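Local coordinates for protein heme oxygenase 1 (Synechocystis sp., PDB 1WE1) that binds heme and, as a heme oxygenase, probably opens its ring to biliverdin IXalpha with release of iron and carbon monoxide, at residues A[58-61]-A[65-68]; A[52-57]-A[73-78]. All coordinates share one frame; numbering follows the deposited sequence.

Contact 1 (A[58-61]-A[65-68])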
# COMPACT_ATOMS: atom_id res chain seq x y z
N ALA A 58 0.90 -14.38 -8.47
CA ALA A 58 1.47 -15.00 -9.66
C ALA A 58 1.12 -16.48 -9.73
O ALA A 58 1.04 -17.05 -10.82
CB ALA A 58 2.98 -14.81 -9.68
N LYS A 59 0.93 -17.11 -8.57
CA LYS A 59 0.55 -18.52 -8.54
C LYS A 59 -0.87 -18.67 -9.09
O LYS A 59 -1.22 -19.70 -9.65
CB LYS A 59 0.55 -19.08 -7.12
CG LYS A 59 1.90 -19.27 -6.48
CD LYS A 59 1.81 -20.32 -5.38
CE LYS A 59 0.65 -20.04 -4.41
NZ LYS A 59 0.52 -21.09 -3.36
N PHE A 60 -1.67 -17.63 -8.91
CA PHE A 60 -3.05 -17.66 -9.37
C PHE A 60 -3.26 -16.84 -10.63
O PHE A 60 -4.35 -16.32 -10.85
CB PHE A 60 -4.00 -17.16 -8.26
CG PHE A 60 -3.90 -17.94 -6.98
CD1 PHE A 60 -3.02 -17.55 -5.98
CD2 PHE A 60 -4.65 -19.09 -6.80
CE1 PHE A 60 -2.88 -18.30 -4.81
CE2 PHE A 60 -4.52 -19.85 -5.63
CZ PHE A 60 -3.63 -19.45 -4.64
N LYS A 61 -2.24 -16.74 -11.47
CA LYS A 61 -2.38 -15.97 -12.70
C LYS A 61 -3.49 -16.55 -13.58
O LYS A 61 -4.14 -15.82 -14.34
CB LYS A 61 -1.06 -15.95 -13.49
CG LYS A 61 -0.56 -17.32 -13.86
CD LYS A 61 0.54 -17.27 -14.93
CE LYS A 61 1.81 -16.58 -14.44
NZ LYS A 61 1.63 -15.11 -14.30
N ILE A 65 -10.89 -16.89 -10.59
CA ILE A 65 -11.23 -15.54 -10.16
C ILE A 65 -10.07 -14.55 -10.28
O ILE A 65 -10.16 -13.60 -11.05
CB ILE A 65 -11.74 -15.52 -8.70
CG1 ILE A 65 -13.09 -16.24 -8.63
CG2 ILE A 65 -11.86 -14.09 -8.20
CD1 ILE A 65 -13.66 -16.32 -7.22
N LEU A 66 -9.00 -14.78 -9.52
CA LEU A 66 -7.84 -13.89 -9.53
C LEU A 66 -7.25 -13.51 -10.90
O LEU A 66 -6.72 -12.41 -11.07
CB LEU A 66 -6.73 -14.47 -8.63
CG LEU A 66 -6.78 -14.22 -7.12
CD1 LEU A 66 -7.98 -13.35 -6.74
CD2 LEU A 66 -6.84 -15.54 -6.39
N SER A 67 -7.35 -14.42 -11.86
CA SER A 67 -6.83 -14.18 -13.21
C SER A 67 -7.40 -12.91 -13.83
O SER A 67 -6.81 -12.34 -14.74
CB SER A 67 -7.16 -15.37 -14.12
OG SER A 67 -8.56 -15.44 -14.39
N HIS A 68 -8.56 -12.49 -13.32
CA HIS A 68 -9.24 -11.30 -13.81
C HIS A 68 -8.59 -10.01 -13.31
O HIS A 68 -8.64 -8.99 -13.99
CB HIS A 68 -10.72 -11.32 -13.37
CG HIS A 68 -11.55 -12.36 -14.07
ND1 HIS A 68 -11.19 -13.69 -14.15
CD2 HIS A 68 -12.74 -12.26 -14.71
CE1 HIS A 68 -12.12 -14.36 -14.80
NE2 HIS A 68 -13.07 -13.52 -15.15

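Contact 2 (A[52-57]-A[73-78])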
# COMPACT_ATOMS: atom_id res chain seq x y z
N ALA A 52 4.99 -10.55 -0.70
CA ALA A 52 4.07 -11.64 -0.38
C ALA A 52 2.90 -11.69 -1.36
O ALA A 52 2.62 -12.72 -1.96
CB ALA A 52 3.53 -11.46 1.04
N MET A 53 2.22 -10.56 -1.50
CA MET A 53 1.07 -10.43 -2.38
C MET A 53 1.39 -10.72 -3.85
O MET A 53 0.66 -11.45 -4.51
CB MET A 53 0.51 -9.02 -2.22
CG MET A 53 -0.68 -8.66 -3.05
SD MET A 53 -1.42 -7.17 -2.34
CE MET A 53 0.02 -6.06 -2.21
N GLU A 54 2.48 -10.16 -4.37
CA GLU A 54 2.84 -10.38 -5.77
C GLU A 54 3.29 -11.81 -6.08
O GLU A 54 3.11 -12.29 -7.20
CB GLU A 54 3.90 -9.36 -6.19
CG GLU A 54 3.27 -8.08 -6.72
CD GLU A 54 4.00 -6.83 -6.30
OE1 GLU A 54 5.23 -6.75 -6.51
OE2 GLU A 54 3.33 -5.92 -5.76
N GLU A 55 3.87 -12.48 -5.10
CA GLU A 55 4.31 -13.86 -5.28
C GLU A 55 3.06 -14.77 -5.36
O GLU A 55 2.92 -15.56 -6.29
CB GLU A 55 5.19 -14.28 -4.11
CG GLU A 55 5.78 -15.67 -4.22
CD GLU A 55 6.75 -15.96 -3.07
OE1 GLU A 55 6.39 -16.75 -2.17
OE2 GLU A 55 7.86 -15.38 -3.08
N GLU A 56 2.17 -14.63 -4.38
CA GLU A 56 0.94 -15.43 -4.33
C GLU A 56 0.04 -15.15 -5.53
O GLU A 56 -0.54 -16.06 -6.11
CB GLU A 56 0.17 -15.15 -3.03
CG GLU A 56 0.89 -15.53 -1.73
CD GLU A 56 1.06 -17.03 -1.54
OE1 GLU A 56 0.59 -17.80 -2.40
OE2 GLU A 56 1.67 -17.44 -0.53
N MET A 57 -0.06 -13.89 -5.91
CA MET A 57 -0.90 -13.53 -7.04
C MET A 57 -0.42 -14.19 -8.34
O MET A 57 -1.22 -14.54 -9.21
CB MET A 57 -0.92 -12.01 -7.21
CG MET A 57 -2.13 -11.50 -7.96
SD MET A 57 -3.62 -11.73 -6.99
CE MET A 57 -3.35 -10.47 -5.74
N GLU A 73 1.51 -5.41 -14.26
CA GLU A 73 1.94 -4.05 -14.54
C GLU A 73 1.83 -3.22 -13.27
O GLU A 73 2.37 -2.12 -13.19
CB GLU A 73 1.06 -3.43 -15.63
CG GLU A 73 0.94 -4.29 -16.87
CD GLU A 73 -0.28 -5.20 -16.83
OE1 GLU A 73 -1.40 -4.70 -17.06
OE2 GLU A 73 -0.12 -6.42 -16.58
N LEU A 74 1.12 -3.75 -12.28
CA LEU A 74 0.95 -3.06 -11.01
C LEU A 74 2.08 -3.36 -10.04
O LEU A 74 2.40 -2.52 -9.20
CB LEU A 74 -0.39 -3.46 -10.37
CG LEU A 74 -1.65 -3.00 -11.11
CD1 LEU A 74 -2.90 -3.56 -10.40
CD2 LEU A 74 -1.69 -1.48 -11.17
N ASN A 75 2.70 -4.54 -10.17
CA ASN A 75 3.79 -4.94 -9.27
C ASN A 75 4.69 -3.81 -8.73
O ASN A 75 5.36 -3.10 -9.48
CB ASN A 75 4.63 -6.05 -9.93
CG ASN A 75 3.88 -7.38 -10.04
OD1 ASN A 75 4.42 -8.39 -10.48
ND2 ASN A 75 2.61 -7.37 -9.65
N ARG A 76 4.69 -3.67 -7.41
CA ARG A 76 5.47 -2.63 -6.73
C ARG A 76 6.77 -3.14 -6.09
O ARG A 76 7.62 -2.35 -5.72
CB ARG A 76 4.62 -1.97 -5.63
CG ARG A 76 3.36 -1.21 -6.07
CD ARG A 76 3.67 -0.01 -6.98
NE ARG A 76 4.13 -0.44 -8.30
CZ ARG A 76 4.72 0.35 -9.19
NH1 ARG A 76 4.93 1.63 -8.91
NH2 ARG A 76 5.11 -0.14 -10.36
N LYS A 77 6.95 -4.45 -5.97
CA LYS A 77 8.14 -4.96 -5.30
C LYS A 77 9.47 -4.33 -5.76
O LYS A 77 10.20 -3.77 -4.94
CB LYS A 77 8.24 -6.47 -5.42
CG LYS A 77 9.35 -7.03 -4.55
CD LYS A 77 9.64 -8.47 -4.87
CE LYS A 77 10.77 -9.00 -4.00
NZ LYS A 77 11.08 -10.41 -4.38
N GLN A 78 9.77 -4.42 -7.05
CA GLN A 78 11.00 -3.87 -7.61
C GLN A 78 11.18 -2.37 -7.36
O GLN A 78 12.25 -1.93 -6.95
CB GLN A 78 11.08 -4.16 -9.11
CG GLN A 78 11.14 -5.64 -9.49
CD GLN A 78 9.93 -6.43 -8.99
OE1 GLN A 78 8.79 -5.93 -8.96
NE2 GLN A 78 10.17 -7.69 -8.61
O HOH W 1 6.64 -8.18 -8.02

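Contact 1 (A[58-61]-A[65-68])
Phe60 and Lys61, where the chain leaves helix 36-59, run alongside Leu66 and Ser67 of a short 3-10 segment, and the alpha carbons come nearest at Lys61 and Ser67, CA to CA 4.8 Å. The 3-10 turn is closed by His68 N, which donates to Ile65 O. Across the interface itself there are only van der Waals contacts, no hydrogen bonds. Lys61 O lies 3.1 Å from Ser67 CB, and Leu66 CB rests on Phe60 O. The side chains of Phe60 and Leu66 run together in one direction: Leu66 CD2 meets Phe60 CB at 3.8 Å and approaches the ring obliquely near CG. This tight loop, which brings the chain back alongside itself in the same direction, begins the connection between helix 36-59 and helix 77-88 of the all-helical heme oxygenase fold, and Leu66, its buried member, also packs on Pro117. With chi1 at 69°, Ser67 OG sits between its own backbone N and carbonyl carbon and hydrogen-bonds to His63 O in the intervening loop. His68 ND1 donates to the same hydroxyl oxygen at 3.2 Å, the oxygen lying 21° out of the imidazole plane. A further bond links Leu66 N and His63 ND1.

Contact 2 (A[52-57]-A[73-78])
Glu54 reaches from residues 52-57 of helix 36-59 to the backbone of Asn75, Arg76 and Lys77, where its carboxylate accepts two hydrogen bonds from backbone N-H groups. Lys77 N donates to the syn lone pair of Glu54 OE1 at 2.9 Å, while Arg76 N meets Glu54 OE2 at 3.1 Å from above the carboxylate plane, 44° out of it. The pair fixes the rotation of the carboxylate at the start of helix 77-88, whose N-terminal amides would probably stabilise its negative charge. Tyr128 OH adds a hydrogen bond to OE2. Here the packing is tight: the Asn75 amide stacks on the carboxylate, their planes 11° apart, as the two side chains pass in opposite senses, and Asn75 ND2 comes to 3.1 Å from Glu54 CG. Lys77 CB lies against Glu54 OE1 too, but with CG anti to its backbone N (chi1 -171°) the extended chain carries the ammonium group away. Toward Gln78 the contact is looser and wet, a water donating to both Glu54 OE1 and Gln78 OE1. An alanine in place of Glu54 would remove the carboxylate and is likely to leave the amides of Arg76 and Lys77 without their acceptor and the Asn75 amide without its stacking partner. Arg76 folds back on its own chain, NE donating to Leu74 O at 2.9 Å and NH2 to Asn75 O, and its guanidinium also forms a cation-pi contact with Phe158. The contact thus joins helix 36-59 to the start of helix 77-88, with Met53 and Leu74 both packed on Tyr128 of helix 120-146 and Leu74 reaching Phe167 and Tyr171 of helix 164-176.

How the contacts relate
From the N terminus, helix 36-59 first supplies residues 52-57 to contact 2 and then, at its C-terminal end, 58-61 to contact 1. The chain then loops round, and contact 1 closes a short loop of three residues before 65-68. It then runs on to 73-78, where contact 2 closes the wider loop of fifteen residues, so that contact 1 lies wholly within that larger excursion and the two do not cross. Their centres are about 12 Å apart, and they meet directly where Leu66 CG packs on Met57 SD at 4.0 Å. Together they tie the beginning and the end of the connection between helices 36-59 and 77-88 to the C-terminal part of helix 36-59.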